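Local coordinates for alginate lyase, family PL7 (Zobellia galactanivorans, PDB 4BE3), which is an exolytic alginate lyase of family PL7, cutting the seaweed polysaccharide alginate most likely by beta-elimination, at residues F35-H40 with W46-T51; G160-V165 with P228-T233; L183-S188 with E205-I210. One frame throughout, in Å; residues are numbered along the deposited sequence. Where two conformers were deposited one is given.

Contact 1: residues F35-H40 with W46-T51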
loop_
_atom_site.group_PDB
_atom_site.type_symbol
_atom_site.label_atom_id
_atom_site.label_comp_id
_atom_site.label_asym_id
_atom_site.label_seq_id
_atom_site.Cartn_x
_atom_site.Cartn_y
_atom_site.Cartn_z
ATOM N N PHE A 35 -21.753 14.007 -15.725
ATOM C CA PHE A 35 -21.367 13.087 -14.630
ATOM C C PHE A 35 -20.056 13.519 -14.054
ATOM O O PHE A 35 -19.902 13.579 -12.856
ATOM C CB PHE A 35 -21.234 11.652 -15.119
ATOM C CG PHE A 35 -22.588 11.100 -15.612
ATOM C CD1 PHE A 35 -23.560 10.707 -14.714
ATOM C CD2 PHE A 35 -22.838 11.011 -16.978
ATOM C CE1 PHE A 35 -24.810 10.228 -15.195
ATOM C CE2 PHE A 35 -24.077 10.545 -17.457
ATOM C CZ PHE A 35 -25.049 10.164 -16.578
ATOM N N PHE A 36 -19.036 13.715 -14.927
ATOM C CA PHE A 36 -17.653 13.767 -14.360
ATOM C C PHE A 36 -16.898 14.718 -15.243
ATOM O O PHE A 36 -16.631 14.368 -16.431
ATOM C CB PHE A 36 -16.972 12.414 -14.399
ATOM C CG PHE A 36 -15.490 12.431 -13.924
ATOM C CD1 PHE A 36 -15.093 12.915 -12.635
ATOM C CD2 PHE A 36 -14.492 11.977 -14.827
ATOM C CE1 PHE A 36 -13.731 12.868 -12.253
ATOM C CE2 PHE A 36 -13.150 11.926 -14.432
ATOM C CZ PHE A 36 -12.780 12.425 -13.215
ATOM N N TYR A 37 -16.712 15.942 -14.779
ATOM C CA TYR A 37 -16.248 17.005 -15.735
ATOM C C TYR A 37 -15.716 18.144 -14.915
ATOM O O TYR A 37 -15.771 18.138 -13.714
ATOM C CB TYR A 37 -17.324 17.558 -16.665
ATOM C CG TYR A 37 -18.594 18.013 -15.938
ATOM C CD1 TYR A 37 -19.619 17.065 -15.689
ATOM C CD2 TYR A 37 -18.765 19.330 -15.521
ATOM C CE1 TYR A 37 -20.814 17.483 -15.044
ATOM C CE2 TYR A 37 -19.951 19.744 -14.908
ATOM C CZ TYR A 37 -20.943 18.822 -14.671
ATOM O OH TYR A 37 -22.121 19.270 -14.014
ATOM N N VAL A 38 -15.150 19.131 -15.573
ATOM C CA VAL A 38 -14.501 20.262 -14.860
ATOM C C VAL A 38 -15.431 21.454 -14.995
ATOM O O VAL A 38 -16.031 21.655 -16.080
ATOM C CB VAL A 38 -13.122 20.669 -15.492
ATOM C CG1 VAL A 38 -12.650 21.954 -14.814
ATOM C CG2 VAL A 38 -12.132 19.490 -15.229
ATOM N N GLU A 39 -15.561 22.279 -13.964
ATOM C CA GLU A 39 -16.348 23.521 -14.049
ATOM C C GLU A 39 -15.451 24.592 -13.529
ATOM O O GLU A 39 -14.717 24.391 -12.561
ATOM C CB GLU A 39 -17.681 23.505 -13.170
ATOM C CG GLU A 39 -18.511 24.689 -13.657
ATOM C CD GLU A 39 -19.980 24.509 -13.523
ATOM O OE1 GLU A 39 -20.579 23.378 -13.741
ATOM O OE2 GLU A 39 -20.556 25.566 -13.187
ATOM N N HIS A 40 -15.470 25.736 -14.239
ATOM C CA HIS A 40 -14.630 26.885 -13.896
ATOM C C HIS A 40 -15.475 27.934 -13.181
ATOM O O HIS A 40 -16.577 28.242 -13.630
ATOM C CB HIS A 40 -13.935 27.517 -15.203
ATOM C CG HIS A 40 -12.972 28.640 -14.819
ATOM N ND1 HIS A 40 -11.771 28.398 -14.136
ATOM C CD2 HIS A 40 -13.104 30.048 -14.892
ATOM C CE1 HIS A 40 -11.159 29.572 -13.842
ATOM N NE2 HIS A 40 -11.970 30.589 -14.309
ATOM N N TRP A 46 -12.870 23.218 -10.779
ATOM C CA TRP A 46 -13.355 22.192 -9.827
ATOM C C TRP A 46 -13.659 20.956 -10.629
ATOM O O TRP A 46 -14.119 21.055 -11.760
ATOM C CB TRP A 46 -14.741 22.711 -9.178
ATOM C CG TRP A 46 -14.595 23.933 -8.355
ATOM C CD1 TRP A 46 -14.621 25.273 -8.778
ATOM C CD2 TRP A 46 -14.433 23.995 -6.895
ATOM N NE1 TRP A 46 -14.368 26.127 -7.701
ATOM C CE2 TRP A 46 -14.286 25.430 -6.549
ATOM C CE3 TRP A 46 -14.421 23.039 -5.878
ATOM C CZ2 TRP A 46 -14.085 25.864 -5.229
ATOM C CZ3 TRP A 46 -14.230 23.476 -4.541
ATOM C CH2 TRP A 46 -14.096 24.858 -4.234
ATOM N N VAL A 47 -13.464 19.788 -10.025
ATOM C CA VAL A 47 -13.840 18.589 -10.616
ATOM C C VAL A 47 -15.284 18.313 -10.107
ATOM O O VAL A 47 -15.459 18.287 -8.839
ATOM C CB VAL A 47 -12.948 17.457 -10.102
ATOM C CG1 VAL A 47 -13.448 16.159 -10.675
ATOM C CG2 VAL A 47 -11.443 17.757 -10.491
ATOM N N VAL A 48 -16.216 18.136 -11.038
ATOM C CA VAL A 48 -17.602 17.973 -10.649
ATOM C C VAL A 48 -17.908 16.528 -10.682
ATOM O O VAL A 48 -17.632 15.880 -11.698
ATOM C CB VAL A 48 -18.530 18.719 -11.620
ATOM C CG1 VAL A 48 -20.047 18.496 -11.324
ATOM C CG2 VAL A 48 -18.293 20.227 -11.611
ATOM N N PHE A 49 -18.636 15.990 -9.658
ATOM C CA PHE A 49 -19.172 14.706 -9.763
ATOM C C PHE A 49 -20.705 14.906 -9.625
ATOM O O PHE A 49 -21.157 15.545 -8.584
ATOM C CB PHE A 49 -18.759 13.869 -8.527
ATOM C CG PHE A 49 -17.239 13.601 -8.506
ATOM C CD1 PHE A 49 -16.370 14.571 -8.014
ATOM C CD2 PHE A 49 -16.748 12.366 -8.994
ATOM C CE1 PHE A 49 -14.936 14.369 -8.060
ATOM C CE2 PHE A 49 -15.357 12.118 -8.993
ATOM C CZ PHE A 49 -14.480 13.111 -8.494
ATOM N N LYS A 50 -21.454 14.420 -10.605
ATOM C CA LYS A 50 -22.895 14.689 -10.580
ATOM C C LYS A 50 -23.542 13.342 -10.832
ATOM O O LYS A 50 -23.035 12.514 -11.649
ATOM C CB LYS A 50 -23.186 15.687 -11.636
ATOM C CG LYS A 50 -24.724 16.109 -11.639
ATOM C CD LYS A 50 -24.975 17.060 -12.830
ATOM C CE LYS A 50 -26.424 17.566 -12.672
ATOM N NZ LYS A 50 -26.696 18.659 -13.659
ATOM N N THR A 51 -24.605 13.043 -10.085
ATOM C CA THR A 51 -25.252 11.746 -10.293
ATOM C C THR A 51 -26.763 11.851 -9.956
ATOM O O THR A 51 -27.124 12.514 -8.984
ATOM C CB THR A 51 -24.578 10.675 -9.391
ATOM O OG1 THR A 51 -25.207 9.408 -9.542
ATOM C CG2 THR A 51 -24.698 11.038 -7.841
#

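Contact 2: residues G160-V165 with P228-T233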
loop_
_atom_site.group_PDB
_atom_site.type_symbol
_atom_site.label_atom_id
_atom_site.label_comp_id
_atom_site.label_asym_id
_atom_site.label_seq_id
_atom_site.Cartn_x
_atom_site.Cartn_y
_atom_site.Cartn_z
ATOM N N GLY A 160 -23.388 20.246 12.673
ATOM C CA GLY A 160 -24.794 19.996 12.382
ATOM C C GLY A 160 -25.250 18.716 13.068
ATOM O O GLY A 160 -24.721 18.338 14.150
ATOM N N TYR A 161 -26.113 18.005 12.372
ATOM C CA TYR A 161 -26.702 16.812 12.946
ATOM C C TYR A 161 -25.961 15.536 12.470
ATOM O O TYR A 161 -25.167 15.571 11.521
ATOM C CB TYR A 161 -28.078 16.615 12.358
ATOM C CG TYR A 161 -29.031 17.781 12.752
ATOM C CD1 TYR A 161 -28.999 18.317 14.056
ATOM C CD2 TYR A 161 -29.886 18.284 11.788
ATOM C CE1 TYR A 161 -29.893 19.426 14.420
ATOM C CE2 TYR A 161 -30.829 19.309 12.158
ATOM C CZ TYR A 161 -30.783 19.786 13.483
ATOM O OH TYR A 161 -31.688 20.832 13.858
ATOM N N ASP A 162 -26.166 14.454 13.153
ATOM C CA ASP A 162 -25.741 13.131 12.563
ATOM C C ASP A 162 -26.962 12.512 11.774
ATOM O O ASP A 162 -28.004 13.183 11.633
ATOM C CB ASP A 162 -25.186 12.163 13.633
ATOM C CG ASP A 162 -26.207 11.792 14.656
ATOM O OD1 ASP A 162 -27.396 11.505 14.339
ATOM O OD2 ASP A 162 -25.807 11.801 15.836
ATOM N N MET A 163 -26.837 11.291 11.250
ATOM C CA MET A 163 -27.825 10.867 10.314
ATOM C C MET A 163 -29.154 10.605 11.050
ATOM O O MET A 163 -30.195 10.476 10.348
ATOM C CB MET A 163 -27.346 9.407 9.862
ATOM C CG MET A 163 -27.944 9.017 8.583
ATOM S SD MET A 163 -27.483 7.223 8.389
ATOM C CE MET A 163 -28.088 7.086 6.699
ATOM N N SER A 164 -29.102 10.506 12.376
ATOM C CA SER A 164 -30.304 10.024 13.127
ATOM C C SER A 164 -31.369 11.133 13.270
ATOM O O SER A 164 -32.485 10.871 13.718
ATOM C CB SER A 164 -29.954 9.501 14.571
ATOM O OG SER A 164 -29.506 10.581 15.384
ATOM N N VAL A 165 -31.006 12.367 12.954
ATOM C CA VAL A 165 -31.955 13.498 13.153
ATOM C C VAL A 165 -32.892 13.512 11.938
ATOM O O VAL A 165 -32.514 14.009 10.855
ATOM C CB VAL A 165 -31.230 14.838 13.319
ATOM C CG1 VAL A 165 -32.312 15.926 13.629
ATOM C CG2 VAL A 165 -30.362 14.773 14.606
ATOM N N PRO A 228 -24.594 1.082 20.539
ATOM C CA PRO A 228 -25.068 2.389 21.038
ATOM C C PRO A 228 -26.624 2.586 21.025
ATOM O O PRO A 228 -27.349 2.071 20.185
ATOM C CB PRO A 228 -24.445 3.388 20.038
ATOM C CG PRO A 228 -23.235 2.693 19.486
ATOM C CD PRO A 228 -23.629 1.213 19.434
ATOM N N GLN A 229 -27.121 3.400 21.950
ATOM C CA GLN A 229 -28.557 3.742 21.845
ATOM C C GLN A 229 -28.977 4.310 20.533
ATOM O O GLN A 229 -30.152 4.108 20.092
ATOM C CB GLN A 229 -28.908 4.745 22.993
ATOM C CG GLN A 229 -30.471 4.816 23.278
ATOM C CD GLN A 229 -31.080 3.501 23.905
ATOM O OE1 GLN A 229 -30.354 2.690 24.460
ATOM N NE2 GLN A 229 -32.444 3.265 23.761
ATOM N N GLN A 230 -28.067 5.024 19.791
ATOM C CA GLN A 230 -28.435 5.559 18.537
ATOM C C GLN A 230 -28.880 4.440 17.601
ATOM O O GLN A 230 -29.807 4.695 16.811
ATOM C CB GLN A 230 -27.201 6.271 17.859
ATOM C CG GLN A 230 -27.609 6.826 16.454
ATOM C CD GLN A 230 -26.333 7.362 15.739
ATOM O OE1 GLN A 230 -25.764 8.517 16.099
ATOM N NE2 GLN A 230 -25.791 6.515 14.926
ATOM N N ILE A 231 -28.211 3.295 17.699
ATOM C CA ILE A 231 -28.514 2.154 16.748
ATOM C C ILE A 231 -29.911 1.589 17.169
ATOM O O ILE A 231 -30.772 1.408 16.366
ATOM C CB ILE A 231 -27.544 1.014 16.903
ATOM C CG1 ILE A 231 -26.068 1.449 16.616
ATOM C CG2 ILE A 231 -27.992 -0.178 16.034
ATOM C CD1 ILE A 231 -25.962 2.401 15.542
ATOM N N LYS A 232 -30.107 1.421 18.479
ATOM C CA LYS A 232 -31.431 0.803 18.952
ATOM C C LYS A 232 -32.526 1.688 18.439
ATOM O O LYS A 232 -33.621 1.185 17.993
ATOM C CB LYS A 232 -31.498 0.833 20.475
ATOM C CG LYS A 232 -30.220 0.207 21.005
ATOM C CD LYS A 232 -30.219 -1.264 21.374
ATOM C CE LYS A 232 -29.716 -1.341 22.839
ATOM N NZ LYS A 232 -30.142 -2.599 23.589
ATOM N N THR A 233 -32.359 3.028 18.560
ATOM C CA THR A 233 -33.363 3.973 18.141
ATOM C C THR A 233 -33.502 4.017 16.590
ATOM O O THR A 233 -34.628 3.903 16.047
ATOM C CB THR A 233 -32.997 5.404 18.633
ATOM O OG1 THR A 233 -33.126 5.330 20.068
ATOM C CG2 THR A 233 -34.142 6.452 18.150
#

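Contact 3: residues L183-S188 with E205-I210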
loop_
_atom_site.group_PDB
_atom_site.type_symbol
_atom_site.label_atom_id
_atom_site.label_comp_id
_atom_site.label_asym_id
_atom_site.label_seq_id
_atom_site.Cartn_x
_atom_site.Cartn_y
_atom_site.Cartn_z
ATOM N N LEU A 183 -24.925 24.725 1.000
ATOM C CA LEU A 183 -24.489 24.385 -0.382
ATOM C C LEU A 183 -23.568 25.414 -0.875
ATOM O O LEU A 183 -23.765 26.627 -0.635
ATOM C CB LEU A 183 -25.714 24.305 -1.360
ATOM C CG LEU A 183 -26.748 23.214 -0.938
ATOM C CD1 LEU A 183 -27.871 23.297 -1.939
ATOM C CD2 LEU A 183 -26.060 21.785 -0.953
ATOM N N GLY A 184 -22.494 24.965 -1.544
ATOM C CA GLY A 184 -21.604 25.944 -2.167
ATOM C C GLY A 184 -20.580 26.439 -1.142
ATOM O O GLY A 184 -19.729 27.304 -1.485
ATOM N N GLU A 185 -20.610 25.917 0.082
ATOM C CA GLU A 185 -19.642 26.352 1.124
ATOM C C GLU A 185 -18.467 25.343 1.206
ATOM O O GLU A 185 -18.700 24.146 1.422
ATOM C CB GLU A 185 -20.298 26.424 2.493
ATOM C CG GLU A 185 -19.358 26.959 3.563
ATOM C CD GLU A 185 -20.057 27.300 4.899
ATOM O OE1 GLU A 185 -21.280 26.995 5.091
ATOM O OE2 GLU A 185 -19.431 27.996 5.712
ATOM N N GLU A 186 -17.209 25.812 1.041
ATOM C CA GLU A 186 -16.058 24.928 1.049
ATOM C C GLU A 186 -15.816 24.261 2.377
ATOM O O GLU A 186 -15.841 24.924 3.407
ATOM C CB GLU A 186 -14.794 25.760 0.691
ATOM C CG GLU A 186 -14.872 26.183 -0.725
ATOM C CD GLU A 186 -13.556 26.732 -1.351
ATOM O OE1 GLU A 186 -12.471 26.283 -1.038
ATOM O OE2 GLU A 186 -13.675 27.587 -2.234
ATOM N N PHE A 187 -15.475 22.944 2.380
ATOM C CA PHE A 187 -14.914 22.353 3.601
ATOM C C PHE A 187 -13.895 21.267 3.162
ATOM O O PHE A 187 -13.858 20.909 1.958
ATOM C CB PHE A 187 -16.035 21.731 4.521
ATOM C CG PHE A 187 -16.860 20.646 3.871
ATOM C CD1 PHE A 187 -17.924 21.016 3.054
ATOM C CD2 PHE A 187 -16.540 19.303 4.104
ATOM C CE1 PHE A 187 -18.753 20.004 2.484
ATOM C CE2 PHE A 187 -17.373 18.271 3.548
ATOM C CZ PHE A 187 -18.487 18.632 2.762
ATOM N N SER A 188 -13.067 20.872 4.127
ATOM C CA SER A 188 -12.020 19.868 3.877
ATOM C C SER A 188 -12.228 18.694 4.811
ATOM O O SER A 188 -12.645 18.897 5.940
ATOM C CB SER A 188 -10.668 20.560 4.219
ATOM O OG SER A 188 -10.549 21.598 3.185
ATOM N N GLU A 205 -13.635 27.169 6.776
ATOM C CA GLU A 205 -13.371 28.536 7.266
ATOM C C GLU A 205 -14.583 29.071 8.095
ATOM O O GLU A 205 -15.767 29.052 7.682
ATOM C CB GLU A 205 -13.075 29.418 6.059
ATOM C CG GLU A 205 -13.094 30.927 6.298
ATOM C CD GLU A 205 -11.982 31.403 7.190
ATOM O OE1 GLU A 205 -10.936 30.699 7.235
ATOM O OE2 GLU A 205 -12.170 32.473 7.847
ATOM N N GLY A 206 -14.282 29.528 9.301
ATOM C CA GLY A 206 -15.352 30.098 10.084
ATOM C C GLY A 206 -16.048 29.063 10.957
ATOM O O GLY A 206 -16.939 29.406 11.692
ATOM N N HIS A 207 -15.657 27.799 10.870
ATOM C CA HIS A 207 -16.142 26.736 11.678
ATOM C C HIS A 207 -15.043 26.074 12.422
ATOM O O HIS A 207 -13.880 26.217 12.084
ATOM C CB HIS A 207 -16.812 25.620 10.810
ATOM C CG HIS A 207 -17.938 26.182 9.952
ATOM N ND1 HIS A 207 -19.188 26.315 10.405
ATOM C CD2 HIS A 207 -17.932 26.713 8.656
ATOM C CE1 HIS A 207 -19.965 26.866 9.411
ATOM N NE2 HIS A 207 -19.192 27.101 8.366
ATOM N N LYS A 208 -15.406 25.384 13.496
ATOM C CA LYS A 208 -14.398 24.728 14.313
ATOM C C LYS A 208 -13.799 23.543 13.552
ATOM O O LYS A 208 -14.471 22.849 12.812
ATOM C CB LYS A 208 -15.008 24.070 15.546
ATOM C CG LYS A 208 -15.668 25.036 16.556
ATOM C CD LYS A 208 -14.726 26.072 17.173
ATOM C CE LYS A 208 -15.478 26.990 18.162
ATOM N NZ LYS A 208 -14.508 27.493 19.167
ATOM N N THR A 209 -12.504 23.357 13.701
ATOM C CA THR A 209 -11.877 22.110 13.106
ATOM C C THR A 209 -12.173 20.992 14.070
ATOM O O THR A 209 -11.958 21.109 15.317
ATOM C CB THR A 209 -10.353 22.351 13.063
ATOM O OG1 THR A 209 -10.099 23.303 12.044
ATOM C CG2 THR A 209 -9.651 21.049 12.680
ATOM N N ILE A 210 -12.634 19.880 13.575
ATOM C CA ILE A 210 -13.107 18.839 14.441
ATOM C C ILE A 210 -12.317 17.558 14.145
ATOM O O ILE A 210 -12.142 17.251 12.938
ATOM C CB ILE A 210 -14.534 18.443 14.085
ATOM C CG1 ILE A 210 -15.519 19.655 13.949
ATOM C CG2 ILE A 210 -15.067 17.471 15.156
ATOM C CD1 ILE A 210 -15.663 20.345 15.220
HETATM O O HOH W 1 -16.934 28.738 5.308
HETATM O O HOH W 2 -13.572 26.764 3.955
#

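Contact 1: residues F35-H40 with W46-T51
The carbonyl oxygen of Phe-35 accepts a hydrogen bond from the backbone N of Lys-50, Phe-35 O to Lys-50 N 2.9 Å. The side chain of Phe-35 starts away from the other strand, yet Phe-35 CD1 comes within 3.6 Å of Lys-50 O. Phe-36 turns to the same side as Phe-49. The two side chains run alongside each other, with ring planes 46° apart, an oblique pair. Phe-36 CE1 touches Phe-49 CE2 at 3.7 Å and also reaches Val-47 CG1. With CG anti to the backbone N (chi1 175°), the Phe-36 ring is carried to these two side chains. Leu-68 of strand 65-70 and Ala-260 pack on Phe-49 from the facing sheet. The strands 36-41 and 44-52 form an antiparallel beta hairpin at one border of a seven-strand sheet, in the jelly-roll sandwich of the concanavalin-like lyases. Strand 36-41 is outermost, and 44-52 pairs on its other side with strand 295-306. Tyr-37 and Val-48 are a hydrogen-bonded pair. Val-48 N gives Tyr-37 O a short, nearly straight bond of 2.7 Å, and Tyr-37 N returns a longer one to Val-48 O. The Tyr-37 CG sits between its backbone N and carbonyl carbon (chi1 51°), which folds the ring over Val-48. Val-48 CB lies over one face of the Tyr-37 ring, 3.9 Å from its centroid, as a CH-pi contact. Val-48 CG1 meets Tyr-37 CZ at 3.5 Å. Val-38 makes a non-hydrogen-bonded pair with Val-47, and Val-38 CA approaches Trp-46 O at 3.2 Å. Glu-39 pairs with Trp-46 through two backbone bonds, one in each direction. Glu-39 CB packs on Val-48 CG2 at 3.7 Å, on the face that also carries Tyr-37 and Trp-46.

Contact 2: residues G160-V165 with P228-T233
An Asx turn in the loop between strands 153-157 and 181-182 meets the first turn of the short helix 229-234 at the protein surface. Asp-162 and Ser-164 of the loop both touch Gln-230 of the helix. The turn is built on Asp-162 OD1, which takes two bonds from Ser-164. Ser-164 N reaches Asp-162 OD1 at 2.8 Å through the anti lone pair. Ser-164 OG donates to the syn lone pair of Asp-162 OD1, at a short 2.5 Å. Asp-162 CG lies between its own backbone N and carbonyl carbon (chi1 63°), which bends the carboxylate back over the turn. A type I beta turn from Asp-162 to Val-165 carries the chain onward. Pro-228 takes the N-cap position of the helix, and two residues later Gln-230 extends toward the loop. The Gln-230 side chain is nearly straight through CB and CG. Its CG passes Ser-164 CB at 4.0 Å, a loose apolar touch. Asp-162 and Gln-230 approach from opposite directions, with carboxylate and amide planes 60° apart. Tyr-154 and Ser-155 of strand 153-157 also touch Gln-230, placing the helix beside that strand. The paired donors hold Asp-162 OD1 within its own loop and fix the rotation of the carboxylate. They would probably also favour its ionised form.

Contact 3: residues L183-S188 with E205-I210
Glu-185 and His-207 make the one direct side-chain bond between 183-188 and 205-210. His-207 NE2 donates to Glu-185 OE2 at 2.8 Å, with an N-H...O angle of 158°. The oxygen lies at the ring edge, almost in the imidazole plane. Seen from Glu-185 the fit is different. The donor comes from above the carboxylate, 48° out of its plane. The Glu-185 chain is extended, with CG anti to the backbone N (chi1 -176°), and this carries the carboxylate across to the ring. Its second oxygen, OE1, is anchored by Ala-182 N. Trp-159 and Ile-181 pack on His-207. This His-carboxylate pair joins the chain entering strand 187-194 of the seven-strand sheet to the loop between strands 197-203 and 210-215. The Glu-205 side is looser and bridged by water. One water donates to both Glu-185 OE2 and Glu-205 O, at 2.6 Å from Glu-185 OE2. Glu-185 OE2 therefore takes two donors. A second water accepts from Glu-205 N and donates to Glu-186 O at a water-to-oxygen distance of 3.0 Å. The Glu-205 side chain itself leads away from 183-188 and is exposed.

How the contacts relate
Contact 1 comes first from the N terminus and closes a short loop, the turn of the hairpin 36-41/44-52. Contact 2 opens much later, at 160-165, and closes only at 228-233. Contact 3 falls wholly within that long span, joining 183-188 to 205-210 around the strands 187-194 and 197-203. Contacts 1 and 3 both reach the seven-strand sheet. In the conformer given for Glu-186, its OE2 packs against Trp-46 CH2, so this touch is less certain. Contact 2 lies across the chain's centre from contact 1, their centres about 32 Å apart. It ties the loop after strand 153-157 to helix 229-234. Contact 3 does not touch it; their nearest atoms are about 8 Å apart.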